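Local coordinates for protein UDP-N-acetylglucosamine 4,6-dehydratase (Vibrio fischeri, PDB 3PVZ) that binds NAD through a Rossmann-type domain and probably acts as a lyase that dehydrates UDP-N-acetylglucosamine, at residues P223-V235 with L261-A274. Sequence-based numbering, arbitrary orientation.
Sequences PIVAPNDIKRYFV and LSEALHLISFADIA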
loop_
_atom_site.group_PDB
_atom_site.type_symbol
_atom_site.label_atom_id
_atom_site.label_comp_id
_atom_site.label_asym_id
_atom_site.label_seq_id
_atom_site.Cartn_x
_atom_site.Cartn_y
_atom_site.Cartn_z
ATOM N N PRO A 223 -12.133 -19.471 -7.528
ATOM C CA PRO A 223 -13.076 -19.050 -8.560
ATOM C C PRO A 223 -12.903 -17.588 -9.008
ATOM O O PRO A 223 -12.573 -16.720 -8.187
ATOM C CB PRO A 223 -14.436 -19.217 -7.891
ATOM C CG PRO A 223 -14.230 -20.064 -6.707
ATOM C CD PRO A 223 -12.797 -20.004 -6.323
ATOM N N ILE A 224 -13.143 -17.328 -10.294
ATOM C CA ILE A 224 -13.232 -15.971 -10.791
ATOM C C ILE A 224 -14.656 -15.478 -10.618
ATOM O O ILE A 224 -15.632 -16.208 -10.940
ATOM C CB ILE A 224 -12.878 -15.889 -12.286
ATOM C CG1 ILE A 224 -11.453 -16.427 -12.543
ATOM C CG2 ILE A 224 -13.079 -14.453 -12.818
ATOM C CD1 ILE A 224 -10.460 -15.423 -12.810
ATOM N N VAL A 225 -14.773 -14.239 -10.149
ATOM C CA VAL A 225 -16.040 -13.597 -9.860
ATOM C C VAL A 225 -16.055 -12.265 -10.605
ATOM O O VAL A 225 -15.101 -11.519 -10.549
ATOM C CB VAL A 225 -16.185 -13.386 -8.325
ATOM C CG1 VAL A 225 -17.299 -12.395 -7.988
ATOM C CG2 VAL A 225 -16.438 -14.714 -7.619
ATOM N N ALA A 226 -17.110 -11.972 -11.347
ATOM C CA ALA A 226 -17.129 -10.766 -12.178
ATOM C C ALA A 226 -18.534 -10.393 -12.582
ATOM O O ALA A 226 -19.287 -11.253 -13.035
ATOM C CB ALA A 226 -16.317 -10.975 -13.403
ATOM N N PRO A 227 -18.887 -9.094 -12.457
ATOM C CA PRO A 227 -20.173 -8.645 -12.934
ATOM C C PRO A 227 -20.343 -8.877 -14.439
ATOM O O PRO A 227 -19.403 -8.656 -15.201
ATOM C CB PRO A 227 -20.179 -7.141 -12.629
ATOM C CG PRO A 227 -19.080 -6.902 -11.645
ATOM C CD PRO A 227 -18.098 -8.013 -11.826
ATOM N N ASN A 228 -21.530 -9.327 -14.862
ATOM C CA ASN A 228 -21.771 -9.445 -16.275
ATOM C C ASN A 228 -22.585 -8.291 -16.766
ATOM O O ASN A 228 -22.823 -8.219 -17.956
ATOM C CB ASN A 228 -22.361 -10.810 -16.694
ATOM C CG ASN A 228 -23.684 -11.139 -16.016
ATOM O OD1 ASN A 228 -24.332 -10.285 -15.405
ATOM N ND2 ASN A 228 -24.105 -12.400 -16.146
ATOM N N ASP A 229 -22.951 -7.363 -15.873
ATOM C CA ASP A 229 -23.840 -6.234 -16.241
ATOM C C ASP A 229 -23.228 -4.824 -16.065
ATOM O O ASP A 229 -23.928 -3.816 -16.100
ATOM C CB ASP A 229 -25.171 -6.336 -15.480
ATOM C CG ASP A 229 -25.003 -6.169 -13.970
ATOM O OD1 ASP A 229 -23.836 -6.159 -13.470
ATOM O OD2 ASP A 229 -26.049 -6.065 -13.282
ATOM N N ILE A 230 -21.920 -4.769 -15.891
ATOM C CA ILE A 230 -21.172 -3.509 -15.813
ATOM C C ILE A 230 -20.145 -3.520 -16.960
ATOM O O ILE A 230 -19.314 -4.431 -17.061
ATOM C CB ILE A 230 -20.430 -3.370 -14.448
ATOM C CG1 ILE A 230 -21.383 -3.623 -13.270
ATOM C CG2 ILE A 230 -19.764 -1.994 -14.282
ATOM C CD1 ILE A 230 -22.599 -2.774 -13.302
ATOM N N LYS A 231 -20.235 -2.530 -17.837
ATOM C CA LYS A 231 -19.285 -2.383 -18.931
ATOM C C LYS A 231 -18.396 -1.175 -18.683
ATOM O O LYS A 231 -18.850 -0.173 -18.142
ATOM C CB LYS A 231 -20.015 -2.168 -20.244
ATOM C CG LYS A 231 -20.794 -3.361 -20.787
ATOM C CD LYS A 231 -22.047 -2.887 -21.532
ATOM C CE LYS A 231 -22.087 -3.358 -22.960
ATOM N NZ LYS A 231 -22.877 -2.424 -23.779
ATOM N N ARG A 232 -17.136 -1.267 -19.071
ATOM C CA ARG A 232 -16.247 -0.104 -18.994
ATOM C C ARG A 232 -15.399 -0.004 -20.237
ATOM O O ARG A 232 -15.258 -0.978 -20.980
ATOM C CB ARG A 232 -15.286 -0.190 -17.796
ATOM C CG ARG A 232 -15.942 -0.260 -16.436
ATOM C CD ARG A 232 -16.495 1.072 -16.011
ATOM N NE ARG A 232 -17.062 0.992 -14.667
ATOM C CZ ARG A 232 -18.347 1.188 -14.346
ATOM N NH1 ARG A 232 -19.287 1.479 -15.259
ATOM N NH2 ARG A 232 -18.704 1.088 -13.069
ATOM N N TYR A 233 -14.825 1.184 -20.415
ATOM C CA TYR A 233 -13.658 1.395 -21.250
ATOM C C TYR A 233 -12.372 1.116 -20.510
ATOM O O TYR A 233 -12.167 1.584 -19.377
ATOM C CB TYR A 233 -13.595 2.838 -21.717
ATOM C CG TYR A 233 -14.748 3.273 -22.573
ATOM C CD1 TYR A 233 -14.973 2.685 -23.811
ATOM C CD2 TYR A 233 -15.571 4.310 -22.170
ATOM C CE1 TYR A 233 -16.043 3.111 -24.640
ATOM C CE2 TYR A 233 -16.640 4.738 -22.960
ATOM C CZ TYR A 233 -16.867 4.134 -24.187
ATOM O OH TYR A 233 -17.906 4.560 -24.925
ATOM N N PHE A 234 -11.477 0.400 -21.177
ATOM C CA PHE A 234 -10.230 0.004 -20.610
ATOM C C PHE A 234 -9.027 0.509 -21.404
ATOM O O PHE A 234 -9.019 0.502 -22.627
ATOM C CB PHE A 234 -10.166 -1.509 -20.556
ATOM C CG PHE A 234 -11.114 -2.102 -19.580
ATOM C CD1 PHE A 234 -10.711 -2.380 -18.284
ATOM C CD2 PHE A 234 -12.428 -2.398 -19.962
ATOM C CE1 PHE A 234 -11.593 -2.923 -17.379
ATOM C CE2 PHE A 234 -13.298 -2.932 -19.068
ATOM C CZ PHE A 234 -12.900 -3.212 -17.780
ATOM N N VAL A 235 -7.995 0.904 -20.687
ATOM C CA VAL A 235 -6.708 1.239 -21.273
ATOM C C VAL A 235 -5.648 0.393 -20.626
ATOM O O VAL A 235 -5.886 -0.209 -19.590
ATOM C CB VAL A 235 -6.336 2.700 -21.070
ATOM C CG1 VAL A 235 -7.274 3.592 -21.837
ATOM C CG2 VAL A 235 -6.353 3.074 -19.573
ATOM N N LEU A 261 -12.694 9.005 -27.253
ATOM C CA LEU A 261 -13.329 7.728 -27.548
ATOM C C LEU A 261 -13.093 7.538 -29.029
ATOM O O LEU A 261 -13.680 8.227 -29.825
ATOM C CB LEU A 261 -14.820 7.748 -27.210
ATOM C CG LEU A 261 -15.246 8.189 -25.795
ATOM C CD1 LEU A 261 -16.763 8.010 -25.664
ATOM C CD2 LEU A 261 -14.518 7.461 -24.649
ATOM N N SER A 262 -12.158 6.667 -29.379
ATOM C CA SER A 262 -11.885 6.338 -30.758
ATOM C C SER A 262 -12.759 5.169 -31.079
ATOM O O SER A 262 -13.361 4.560 -30.192
ATOM C CB SER A 262 -10.438 5.903 -30.949
ATOM O OG SER A 262 -10.327 4.498 -30.716
ATOM N N GLU A 263 -12.767 4.822 -32.353
ATOM C CA GLU A 263 -13.602 3.738 -32.875
ATOM C C GLU A 263 -13.120 2.409 -32.341
ATOM O O GLU A 263 -13.888 1.436 -32.287
ATOM C CB GLU A 263 -13.562 3.717 -34.413
ATOM C CG GLU A 263 -14.376 2.583 -35.114
ATOM C CD GLU A 263 -15.879 2.825 -35.133
ATOM O OE1 GLU A 263 -16.423 3.010 -36.245
ATOM O OE2 GLU A 263 -16.513 2.822 -34.050
ATOM N N ALA A 264 -11.843 2.361 -31.959
ATOM C CA ALA A 264 -11.247 1.157 -31.389
ATOM C C ALA A 264 -11.765 0.859 -29.966
ATOM O O ALA A 264 -11.945 -0.325 -29.618
ATOM C CB ALA A 264 -9.715 1.274 -31.368
ATOM N N LEU A 265 -11.978 1.909 -29.155
ATOM C CA LEU A 265 -12.341 1.757 -27.745
ATOM C C LEU A 265 -13.792 1.314 -27.600
ATOM O O LEU A 265 -14.722 2.063 -27.961
ATOM C CB LEU A 265 -12.142 3.067 -26.973
ATOM C CG LEU A 265 -10.782 3.399 -26.373
ATOM C CD1 LEU A 265 -10.852 4.695 -25.583
ATOM C CD2 LEU A 265 -10.292 2.248 -25.487
ATOM N N HIS A 266 -13.994 0.103 -27.079
ATOM C CA HIS A 266 -15.338 -0.416 -26.904
ATOM C C HIS A 266 -15.602 -0.642 -25.448
ATOM O O HIS A 266 -14.693 -1.007 -24.712
ATOM C CB HIS A 266 -15.532 -1.750 -27.657
ATOM C CG HIS A 266 -15.407 -1.624 -29.141
ATOM N ND1 HIS A 266 -16.285 -0.879 -29.900
ATOM C CD2 HIS A 266 -14.495 -2.129 -30.006
ATOM C CE1 HIS A 266 -15.918 -0.931 -31.168
ATOM N NE2 HIS A 266 -14.838 -1.688 -31.260
ATOM N N LEU A 267 -16.856 -0.452 -25.048
ATOM C CA LEU A 267 -17.292 -0.860 -23.736
ATOM C C LEU A 267 -17.249 -2.378 -23.687
ATOM O O LEU A 267 -17.665 -3.012 -24.635
ATOM C CB LEU A 267 -18.703 -0.377 -23.450
ATOM C CG LEU A 267 -18.929 1.143 -23.341
ATOM C CD1 LEU A 267 -20.422 1.426 -23.457
ATOM C CD2 LEU A 267 -18.367 1.712 -22.043
ATOM N N ILE A 268 -16.713 -2.945 -22.608
ATOM C CA ILE A 268 -16.588 -4.381 -22.447
ATOM C C ILE A 268 -16.945 -4.689 -21.012
ATOM O O ILE A 268 -16.602 -3.946 -20.113
ATOM C CB ILE A 268 -15.139 -4.886 -22.661
ATOM C CG1 ILE A 268 -14.619 -4.578 -24.060
ATOM C CG2 ILE A 268 -15.049 -6.421 -22.415
ATOM C CD1 ILE A 268 -13.032 -4.536 -24.118
ATOM N N SER A 269 -17.609 -5.805 -20.782
ATOM C CA SER A 269 -18.002 -6.167 -19.427
ATOM C C SER A 269 -16.851 -6.868 -18.729
ATOM O O SER A 269 -15.952 -7.366 -19.380
ATOM C CB SER A 269 -19.256 -7.058 -19.451
ATOM O OG SER A 269 -18.910 -8.417 -19.685
ATOM N N PHE A 270 -16.892 -6.876 -17.405
ATOM C CA PHE A 270 -15.907 -7.541 -16.612
ATOM C C PHE A 270 -15.933 -9.046 -16.858
ATOM O O PHE A 270 -14.876 -9.671 -16.920
ATOM C CB PHE A 270 -16.124 -7.257 -15.118
ATOM C CG PHE A 270 -15.785 -5.853 -14.710
ATOM C CD1 PHE A 270 -14.474 -5.467 -14.584
ATOM C CD2 PHE A 270 -16.771 -4.919 -14.491
ATOM C CE1 PHE A 270 -14.140 -4.189 -14.231
ATOM C CE2 PHE A 270 -16.449 -3.620 -14.135
ATOM C CZ PHE A 270 -15.119 -3.249 -14.009
ATOM N N ALA A 271 -17.131 -9.620 -16.941
ATOM C CA ALA A 271 -17.277 -11.036 -17.256
ATOM C C ALA A 271 -16.637 -11.367 -18.607
ATOM O O ALA A 271 -15.934 -12.390 -18.760
ATOM C CB ALA A 271 -18.751 -11.435 -17.271
ATOM N N ASP A 272 -16.865 -10.497 -19.583
ATOM C CA ASP A 272 -16.323 -10.721 -20.901
ATOM C C ASP A 272 -14.789 -10.685 -20.889
ATOM O O ASP A 272 -14.159 -11.519 -21.535
ATOM C CB ASP A 272 -16.941 -9.771 -21.913
ATOM C CG ASP A 272 -18.299 -10.289 -22.449
ATOM O OD1 ASP A 272 -18.671 -11.443 -22.146
ATOM O OD2 ASP A 272 -19.002 -9.555 -23.179
ATOM N N ILE A 273 -14.193 -9.782 -20.117
ATOM C CA ILE A 273 -12.725 -9.775 -19.983
ATOM C C ILE A 273 -12.265 -11.054 -19.322
ATOM O O ILE A 273 -11.295 -11.628 -19.766
ATOM C CB ILE A 273 -12.174 -8.616 -19.142
ATOM C CG1 ILE A 273 -12.524 -7.246 -19.736
ATOM C CG2 ILE A 273 -10.641 -8.719 -19.004
ATOM C CD1 ILE A 273 -12.035 -7.007 -21.126
ATOM N N ALA A 274 -12.955 -11.515 -18.278
ATOM C CA ALA A 274 -12.563 -12.776 -17.619
ATOM C C ALA A 274 -12.531 -13.961 -18.597
ATOM O O ALA A 274 -11.553 -14.689 -18.671
ATOM C CB ALA A 274 -13.475 -13.099 -16.400
HETATM O O HOH W 1 -21.510 -9.388 -19.689
HETATM O O HOH W 2 -12.137 -0.345 -23.734
#
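Ser-269 OG and Asn-228 O share a water, which tethers the start of helix 270-280 to the turn after strand 224-227; the same OG accepts the amide of Asp-272 (Asp-272 N to Ser-269 OG 2.9 Å), an N-cap bond that orders the first turn of the helix. OG is placed for both by a chi1 of 83°, between the backbone N and the carbonyl carbon. Beside this cap, Ala-271 N donates to Pro-227 O at 3.0 Å, whereas the bond from Phe-270 N to Ile-230 O is weak. Further along, Arg-232 and Ile-268 form an antiparallel hydrogen-bonded pair, with Arg-232 N to Ile-268 O and Ile-268 N to Arg-232 O both 2.9 Å. At the next position after this pair, a second water accepts from Phe-234 N and donates to His-266 O, bridging the two segments.

Phe-234 turns its edge to the face of Phe-270, an offset T-shaped pair with planes at 88° and CZ of Phe-234 3.9 Å from CE1 of Phe-270. Ile-230 CB lies in the Phe-270 ring plane, while CG of Arg-232 meets CZ of that ring. Tyr-233 is sandwiched: Leu-267 CD2 sits 3.5 Å from its ring centroid, a centred CH-pi contact, and Leu-261 CD2 covers the opposite face nearer the rim. Strand 202-203, which includes the NAD-binding Val-203, flanks strand 231-235, and Asn-202 touches both phenylalanines. Backbone bonds and two bridging waters, one held by the capping serine, thus join the two segments, while ring contacts extend the join toward the strand beside the cofactor.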